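Local coordinates for malonyl CoA-acyl carrier protein transacylase (Mycobacterium tuberculosis, PDB 2QC3), which transfers the malonyl group from malonyl-CoA to the holo acyl carrier protein, a step of fatty acid biosynthesis, at residues Ile3-Pro8 and Ala265-Pro270; Ile87-Ser92 and Thr221-Arg226; Thr215-Ala220 and Thr232-Ala237. All coordinates share one frame; numbering follows the deposited sequence.

Contact 1 (Ile3-Pro8 and Ala265-Pro270); sequences IALLAP and AIVEFP
Leu6 O is held by one hydrogen bond, from Phe269 N (2.9 Å, 172°), and one CA-H...O contact, from Glu268 CA. It also lies at the edge of the Phe269 ring, near its plane, 3.6 Å from CD1. The strands run parallel. Ala4 N donates to Ala265 O at 2.8 Å, Val267 N to Ala4 O at 2.7 Å, and Leu6 N to Val267 O at 2.8 Å. On one face Ile3 and Leu5 each lie alongside Val267 and point the same way; Ile3 CG2 meets Val267 CG2 at 3.6 Å. The Phe269 ring extends this row, with CE1 placed obliquely 3.7 Å from Leu5 CB. On the other face Ile266 CD1 presses on Ala4 CB at 3.3 Å, a tight contact. The extended Glu268 side chain leaves this same face. Its buried carboxylate is satisfied by Ser276 OG and Gly273 N, and weakly by Leu275 N. Strand 2-7 is the central strand of the parallel sheet of the acyltransferase domain, and 263-268 lies next to it. Strand 86-90 bonds to the other edge of 2-7. Helix 94-101 packs on Leu5 and Ala7, helix 57-77 on Phe269, and helix 275-282 on Leu6.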
loop_
_atom_site.group_PDB
_atom_site.type_symbol
_atom_site.label_atom_id
_atom_site.label_comp_id
_atom_site.label_asym_id
_atom_site.label_seq_id
_atom_site.Cartn_x
_atom_site.Cartn_y
_atom_site.Cartn_z
ATOM N N ILE A 3 8.948 -16.882 -2.088
ATOM C CA ILE A 3 7.704 -16.493 -1.429
ATOM C C ILE A 3 7.439 -15.007 -1.658
ATOM O O ILE A 3 8.309 -14.164 -1.421
ATOM C CB ILE A 3 7.757 -16.748 0.097
ATOM C CG1 ILE A 3 7.850 -18.250 0.386
ATOM C CG2 ILE A 3 6.507 -16.192 0.757
ATOM C CD1 ILE A 3 9.154 -18.879 -0.014
ATOM N N ALA A 4 6.246 -14.685 -2.143
ATOM C CA ALA A 4 5.893 -13.291 -2.391
ATOM C C ALA A 4 5.304 -12.668 -1.138
ATOM O O ALA A 4 4.329 -13.175 -0.586
ATOM C CB ALA A 4 4.895 -13.191 -3.541
ATOM N N LEU A 5 5.906 -11.576 -0.684
ATOM C CA LEU A 5 5.418 -10.882 0.498
ATOM C C LEU A 5 4.759 -9.595 0.005
ATOM O O LEU A 5 5.428 -8.719 -0.549
ATOM C CB LEU A 5 6.580 -10.572 1.452
ATOM C CG LEU A 5 7.452 -11.753 1.909
ATOM C CD1 LEU A 5 8.443 -11.262 2.959
ATOM C CD2 LEU A 5 6.593 -12.874 2.479
ATOM N N LEU A 6 3.446 -9.487 0.200
ATOM C CA LEU A 6 2.698 -8.321 -0.262
ATOM C C LEU A 6 2.176 -7.457 0.872
ATOM O O LEU A 6 1.533 -7.957 1.796
ATOM C CB LEU A 6 1.519 -8.761 -1.135
ATOM C CG LEU A 6 1.799 -9.859 -2.172
ATOM C CD1 LEU A 6 0.539 -10.118 -2.994
ATOM C CD2 LEU A 6 2.946 -9.439 -3.075
ATOM N N ALA A 7 2.446 -6.158 0.789
ATOM C CA ALA A 7 2.008 -5.207 1.807
ATOM C C ALA A 7 0.836 -4.381 1.282
ATOM O O ALA A 7 0.953 -3.684 0.274
ATOM C CB ALA A 7 3.171 -4.291 2.211
ATOM N N PRO A 8 -0.314 -4.443 1.975
ATOM C CA PRO A 8 -1.524 -3.712 1.593
ATOM C C PRO A 8 -1.459 -2.195 1.734
ATOM O O PRO A 8 -0.638 -1.659 2.483
ATOM C CB PRO A 8 -2.589 -4.326 2.499
ATOM C CG PRO A 8 -1.817 -4.605 3.759
ATOM C CD PRO A 8 -0.542 -5.227 3.204
ATOM N N ALA A 265 4.623 -19.232 -3.471
ATOM C CA ALA A 265 3.662 -18.975 -2.414
ATOM C C ALA A 265 3.462 -17.476 -2.244
ATOM O O ALA A 265 4.387 -16.689 -2.449
ATOM C CB ALA A 265 4.141 -19.597 -1.112
ATOM N N ILE A 266 2.249 -17.083 -1.874
ATOM C CA ILE A 266 1.935 -15.674 -1.681
ATOM C C ILE A 266 1.521 -15.402 -0.244
ATOM O O ILE A 266 0.644 -16.076 0.296
ATOM C CB ILE A 266 0.761 -15.216 -2.571
ATOM C CG1 ILE A 266 1.052 -15.514 -4.043
ATOM C CG2 ILE A 266 0.491 -13.733 -2.336
ATOM C CD1 ILE A 266 2.282 -14.848 -4.575
ATOM N N VAL A 267 2.140 -14.403 0.370
ATOM C CA VAL A 267 1.791 -14.039 1.729
ATOM C C VAL A 267 1.418 -12.564 1.734
ATOM O O VAL A 267 2.215 -11.709 1.329
ATOM C CB VAL A 267 2.969 -14.258 2.707
ATOM C CG1 VAL A 267 2.537 -13.895 4.125
ATOM C CG2 VAL A 267 3.445 -15.702 2.643
ATOM N N GLU A 268 0.196 -12.270 2.158
ATOM C CA GLU A 268 -0.250 -10.891 2.233
ATOM C C GLU A 268 -0.294 -10.534 3.700
ATOM O O GLU A 268 -0.888 -11.252 4.512
ATOM C CB GLU A 268 -1.636 -10.707 1.596
ATOM C CG GLU A 268 -2.301 -9.366 1.934
ATOM C CD GLU A 268 -3.469 -9.012 1.019
ATOM O OE1 GLU A 268 -4.144 -9.926 0.505
ATOM O OE2 GLU A 268 -3.719 -7.807 0.821
ATOM N N PHE A 269 0.362 -9.434 4.037
ATOM C CA PHE A 269 0.419 -8.966 5.411
ATOM C C PHE A 269 -0.832 -8.178 5.781
ATOM O O PHE A 269 -1.562 -7.712 4.907
ATOM C CB PHE A 269 1.656 -8.090 5.606
ATOM C CG PHE A 269 2.939 -8.855 5.641
ATOM C CD1 PHE A 269 3.425 -9.477 4.501
ATOM C CD2 PHE A 269 3.660 -8.967 6.825
ATOM C CE1 PHE A 269 4.604 -10.201 4.536
ATOM C CE2 PHE A 269 4.844 -9.692 6.868
ATOM C CZ PHE A 269 5.316 -10.308 5.724
ATOM N N PRO A 270 -1.114 -8.051 7.087
ATOM C CA PRO A 270 -2.291 -7.302 7.537
ATOM C C PRO A 270 -2.071 -5.790 7.452
ATOM O O PRO A 270 -0.939 -5.320 7.426
ATOM C CB PRO A 270 -2.469 -7.775 8.981
ATOM C CG PRO A 270 -1.075 -8.075 9.406
ATOM C CD PRO A 270 -0.534 -8.820 8.203
#

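Contact 2 (Ile87-Ser92 and Thr221-Arg226); sequences IVAGHS and TLLSNR
Strand 87-90 and segment 221-226 start as parallel neighbours, with Val88 N bonded to Thr221 O (2.7 Å) and Leu223 N to Val88 O (3.0 Å), then drift apart toward Ser92. The first segment runs into a probable nucleophile elbow, the GxSxG turn between strand and helix that carries Gly90 and Ser92. Ser92, the active-site serine by similarity, has the strained backbone (phi 57°, psi -118°) expected at such a turn. Its side chain lies close to His195, the other predicted catalytic residue, and to a bound acetic acid molecule.

Ile87 reaches across the strand gap. Its CG1 is anti to the backbone N, which leaves CG2 in the crowded position and brings CD1 to Leu223. The two side chains cross at about a right angle, and CD1 to Leu223 CG is tight at 3.3 Å. Ile87 CG1 also rests on Thr221 CG2, 3.7 Å away. Helix 251-260 packs on both Ile87 and Leu223. On the opposite face of the sheet Val88 CB touches Leu222 CD1, beside helix 94-101.

Where the strands part, a water takes over. It accepts from Gly90 N at 2.8 Å and donates to Leu223 O at 2.8 Å. Beyond it the Asn225 amide bridges the gap and mimics the next strand pairing. One end gives and the other receives, which fixes the rotation of the amide. The backbone N of Asn225 bonds to Glu95 OE1, which probably helps to position the residue. ND2 donates to Gly90 O at 2.8 Å through a bent bond (138°) tilted out of the amide plane. OD1 accepts from Ser92 N at 2.7 Å, with the donor in the carbonyl plane.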
loop_
_atom_site.group_PDB
_atom_site.type_symbol
_atom_site.label_atom_id
_atom_site.label_comp_id
_atom_site.label_asym_id
_atom_site.label_seq_id
_atom_site.Cartn_x
_atom_site.Cartn_y
_atom_site.Cartn_z
ATOM N N ILE A 87 10.373 -12.155 -2.517
ATOM C CA ILE A 87 10.269 -11.049 -3.455
ATOM C C ILE A 87 9.233 -10.186 -2.732
ATOM O O ILE A 87 8.185 -10.687 -2.323
ATOM C CB ILE A 87 9.770 -11.532 -4.845
ATOM C CG1 ILE A 87 10.063 -10.474 -5.911
ATOM C CG2 ILE A 87 8.293 -11.874 -4.797
ATOM C CD1 ILE A 87 9.476 -9.128 -5.631
ATOM N N VAL A 88 9.546 -8.909 -2.528
ATOM C CA VAL A 88 8.647 -8.014 -1.801
ATOM C C VAL A 88 7.962 -6.983 -2.684
ATOM O O VAL A 88 8.549 -6.475 -3.637
ATOM C CB VAL A 88 9.419 -7.258 -0.684
ATOM C CG1 VAL A 88 8.449 -6.597 0.287
ATOM C CG2 VAL A 88 10.342 -8.212 0.048
ATOM N N ALA A 89 6.713 -6.672 -2.352
ATOM C CA ALA A 89 5.949 -5.675 -3.097
ATOM C C ALA A 89 4.819 -5.120 -2.235
ATOM O O ALA A 89 4.206 -5.861 -1.457
ATOM C CB ALA A 89 5.380 -6.286 -4.371
ATOM N N GLY A 90 4.553 -3.823 -2.365
ATOM C CA GLY A 90 3.481 -3.217 -1.607
ATOM C C GLY A 90 2.624 -2.357 -2.518
ATOM O O GLY A 90 3.057 -1.902 -3.562
ATOM N N HIS A 91 1.384 -2.141 -2.112
ATOM C CA HIS A 91 0.481 -1.325 -2.891
ATOM C C HIS A 91 0.295 0.036 -2.246
ATOM O O HIS A 91 -0.105 0.127 -1.091
ATOM C CB HIS A 91 -0.867 -2.049 -3.082
ATOM C CG HIS A 91 -1.881 -1.260 -3.865
ATOM N ND1 HIS A 91 -2.355 -1.665 -5.099
ATOM C CD2 HIS A 91 -2.459 -0.061 -3.622
ATOM C CE1 HIS A 91 -3.171 -0.742 -5.582
ATOM N NE2 HIS A 91 -3.250 0.243 -4.706
ATOM N N SER A 92 0.611 1.084 -3.009
ATOM C CA SER A 92 0.447 2.469 -2.554
ATOM C C SER A 92 1.194 2.771 -1.259
ATOM O O SER A 92 2.407 2.668 -1.233
ATOM C CB SER A 92 -1.050 2.778 -2.384
ATOM O OG SER A 92 -1.757 2.657 -3.611
ATOM N N THR A 221 14.577 -8.807 -3.289
ATOM C CA THR A 221 14.047 -8.239 -4.525
ATOM C C THR A 221 12.843 -7.385 -4.123
ATOM O O THR A 221 11.851 -7.893 -3.595
ATOM C CB THR A 221 13.578 -9.340 -5.490
ATOM O OG1 THR A 221 14.647 -10.268 -5.707
ATOM C CG2 THR A 221 13.150 -8.736 -6.821
ATOM N N LEU A 222 12.949 -6.086 -4.361
ATOM C CA LEU A 222 11.893 -5.146 -4.009
ATOM C C LEU A 222 11.321 -4.500 -5.263
ATOM O O LEU A 222 12.028 -3.795 -5.988
ATOM C CB LEU A 222 12.459 -4.068 -3.073
ATOM C CG LEU A 222 11.552 -2.945 -2.548
ATOM C CD1 LEU A 222 10.455 -3.506 -1.637
ATOM C CD2 LEU A 222 12.401 -1.960 -1.776
ATOM N N LEU A 223 10.042 -4.751 -5.517
ATOM C CA LEU A 223 9.363 -4.191 -6.682
ATOM C C LEU A 223 8.784 -2.816 -6.368
ATOM O O LEU A 223 8.584 -2.471 -5.203
ATOM C CB LEU A 223 8.235 -5.118 -7.137
ATOM C CG LEU A 223 8.667 -6.539 -7.494
ATOM C CD1 LEU A 223 7.474 -7.303 -8.058
ATOM C CD2 LEU A 223 9.802 -6.479 -8.514
ATOM N N SER A 224 8.518 -2.041 -7.417
ATOM C CA SER A 224 7.962 -0.706 -7.271
ATOM C C SER A 224 6.670 -0.547 -8.069
ATOM O O SER A 224 6.546 -1.072 -9.174
ATOM C CB SER A 224 8.980 0.343 -7.742
ATOM O OG SER A 224 8.415 1.643 -7.717
ATOM N N ASN A 225 5.720 0.187 -7.495
ATOM C CA ASN A 225 4.429 0.460 -8.127
ATOM C C ASN A 225 4.624 1.297 -9.388
ATOM O O ASN A 225 3.731 1.400 -10.225
ATOM C CB ASN A 225 3.521 1.239 -7.165
ATOM C CG ASN A 225 2.969 0.383 -6.047
ATOM O OD1 ASN A 225 2.395 0.907 -5.092
ATOM N ND2 ASN A 225 3.119 -0.938 -6.160
ATOM N N ARG A 226 5.788 1.919 -9.499
ATOM C CA ARG A 226 6.101 2.752 -10.657
ATOM C C ARG A 226 5.943 1.983 -11.966
ATOM O O ARG A 226 5.248 2.426 -12.889
ATOM C CB ARG A 226 7.539 3.259 -10.556
ATOM C CG ARG A 226 7.966 4.114 -11.729
ATOM C CD ARG A 226 9.437 4.485 -11.631
ATOM N NE ARG A 226 9.775 5.526 -12.592
ATOM C CZ ARG A 226 11.016 5.920 -12.871
ATOM N NH1 ARG A 226 12.052 5.360 -12.263
ATOM N NH2 ARG A 226 11.219 6.884 -13.760
HETATM O O HOH W 1 6.285 -2.097 -3.658
#

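Contact 3 (Thr215-Ala220 and Thr232-Ala237); sequences TADPTA and TSAAAA
This is a surface contact between the loop that follows helix 203-211 and the N-terminal end of helix 234-243. It lies away from the predicted active site. One hydrogen bond carries it. Ala234 N, at the first turn of the helix, donates to Asp217 OD2 at 2.8 Å and 165°. OD2 receives it on its anti lone pair, the one turned away from OD1. Asp217 CG is anti to its own carbonyl carbon, and this torsion swings the carboxylate over to the helix start, where OD2 also comes 3.4 Å from Ser233 CA.

Ser233 is the N-cap of the helix. Its OG sits between the backbone N and the carbonyl carbon, and accepts from Ala236 N at 3.1 Å. Ser233 O takes Ala237 N at 2.8 Å, the first regular helical bond. Ser233 and Asp217 thus serve different amides of the same first turn. A negative carboxylate here probably also interacts favourably with the helix dipole.

The rest is small van der Waals contact. Ala234 CB points at the loop and touches both Thr215 OG1 (3.4 Å) and Ala216 O (3.5 Å). Pro218 lays the CD edge of its ring against Thr232 O, 3.6 Å away, and also touches Val104. Thr215 touches Ile105. A water bridges Asp217 OD1 and Thr232 O through two weak bonds, each 3.3 Å long.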
loop_
_atom_site.group_PDB
_atom_site.type_symbol
_atom_site.label_atom_id
_atom_site.label_comp_id
_atom_site.label_asym_id
_atom_site.label_seq_id
_atom_site.Cartn_x
_atom_site.Cartn_y
_atom_site.Cartn_z
ATOM N N THR A 215 18.995 4.969 5.080
ATOM C CA THR A 215 18.579 3.879 4.210
ATOM C C THR A 215 19.687 2.869 3.940
ATOM O O THR A 215 20.842 3.072 4.307
ATOM C CB THR A 215 18.093 4.415 2.851
ATOM O OG1 THR A 215 19.180 5.068 2.183
ATOM C CG2 THR A 215 16.948 5.409 3.046
ATOM N N ALA A 216 19.312 1.772 3.296
ATOM C CA ALA A 216 20.252 0.717 2.944
ATOM C C ALA A 216 19.741 0.041 1.680
ATOM O O ALA A 216 18.545 0.093 1.384
ATOM C CB ALA A 216 20.354 -0.292 4.074
ATOM N N ASP A 217 20.641 -0.574 0.922
ATOM C CA ASP A 217 20.236 -1.263 -0.295
ATOM C C ASP A 217 19.311 -2.384 0.150
ATOM O O ASP A 217 19.509 -2.968 1.207
ATOM C CB ASP A 217 21.461 -1.824 -1.028
ATOM C CG ASP A 217 22.234 -0.747 -1.780
ATOM O OD1 ASP A 217 23.379 -1.011 -2.204
ATOM O OD2 ASP A 217 21.686 0.360 -1.954
ATOM N N PRO A 218 18.274 -2.685 -0.641
ATOM C CA PRO A 218 17.350 -3.754 -0.258
ATOM C C PRO A 218 18.024 -5.110 -0.086
ATOM O O PRO A 218 18.912 -5.477 -0.854
ATOM C CB PRO A 218 16.318 -3.743 -1.392
ATOM C CG PRO A 218 17.091 -3.217 -2.557
ATOM C CD PRO A 218 17.902 -2.107 -1.942
ATOM N N THR A 219 17.597 -5.844 0.937
ATOM C CA THR A 219 18.146 -7.162 1.220
ATOM C C THR A 219 17.383 -8.223 0.435
ATOM O O THR A 219 17.718 -9.405 0.480
ATOM C CB THR A 219 18.048 -7.498 2.725
ATOM O OG1 THR A 219 16.670 -7.574 3.116
ATOM C CG2 THR A 219 18.743 -6.426 3.552
ATOM N N ALA A 220 16.349 -7.796 -0.279
ATOM C CA ALA A 220 15.549 -8.717 -1.071
ATOM C C ALA A 220 15.060 -8.024 -2.330
ATOM O O ALA A 220 15.138 -6.802 -2.439
ATOM C CB ALA A 220 14.363 -9.211 -0.256
ATOM N N THR A 232 16.920 -1.659 -7.104
ATOM C CA THR A 232 18.088 -2.327 -6.545
ATOM C C THR A 232 18.999 -1.541 -5.614
ATOM O O THR A 232 19.894 -2.119 -4.993
ATOM C CB THR A 232 18.940 -2.884 -7.688
ATOM O OG1 THR A 232 19.374 -1.802 -8.523
ATOM C CG2 THR A 232 18.111 -3.854 -8.532
ATOM N N SER A 233 18.799 -0.231 -5.521
ATOM C CA SER A 233 19.633 0.578 -4.640
ATOM C C SER A 233 18.779 1.439 -3.726
ATOM O O SER A 233 17.658 1.806 -4.075
ATOM C CB SER A 233 20.568 1.481 -5.454
ATOM O OG SER A 233 19.845 2.509 -6.108
ATOM N N ALA A 234 19.320 1.757 -2.555
ATOM C CA ALA A 234 18.621 2.588 -1.586
ATOM C C ALA A 234 18.137 3.877 -2.241
ATOM O O ALA A 234 16.966 4.248 -2.122
ATOM C CB ALA A 234 19.551 2.917 -0.421
ATOM N N ALA A 235 19.046 4.552 -2.940
ATOM C CA ALA A 235 18.728 5.811 -3.597
ATOM C C ALA A 235 17.626 5.653 -4.637
ATOM O O ALA A 235 16.682 6.443 -4.674
ATOM C CB ALA A 235 19.981 6.398 -4.246
ATOM N N ALA A 236 17.750 4.641 -5.489
ATOM C CA ALA A 236 16.744 4.415 -6.521
ATOM C C ALA A 236 15.394 4.151 -5.875
ATOM O O ALA A 236 14.379 4.709 -6.284
ATOM C CB ALA A 236 17.146 3.239 -7.409
ATOM N N ALA A 237 15.384 3.297 -4.859
ATOM C CA ALA A 237 14.146 2.965 -4.165
ATOM C C ALA A 237 13.490 4.196 -3.534
ATOM O O ALA A 237 12.293 4.428 -3.711
ATOM C CB ALA A 237 14.417 1.923 -3.089
HETATM O O HOH W 2 23.163 -1.753 -5.458
#

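In the fold
Contacts 1 and 2 are buried and belong to one parallel sheet. Strand 2-7 of contact 1 and strand 86-90 of contact 2 are neighbours in it, and Ala7 probably bonds through its N to Ala89 O and through its O to His91 N. Contact 1 is plain strand pairing. Contact 2 starts that way but ends in water and side-chain amide bonds next to the predicted nucleophile. Contact 3 lies at the surface and pairs no strands; a carboxylate meets a helix end instead. It still adjoins contact 2: Ala220 leads straight into strand 221-222 and touches Val88. Contacts 1 and 3 do not touch, with nearest atoms about 7 Å apart.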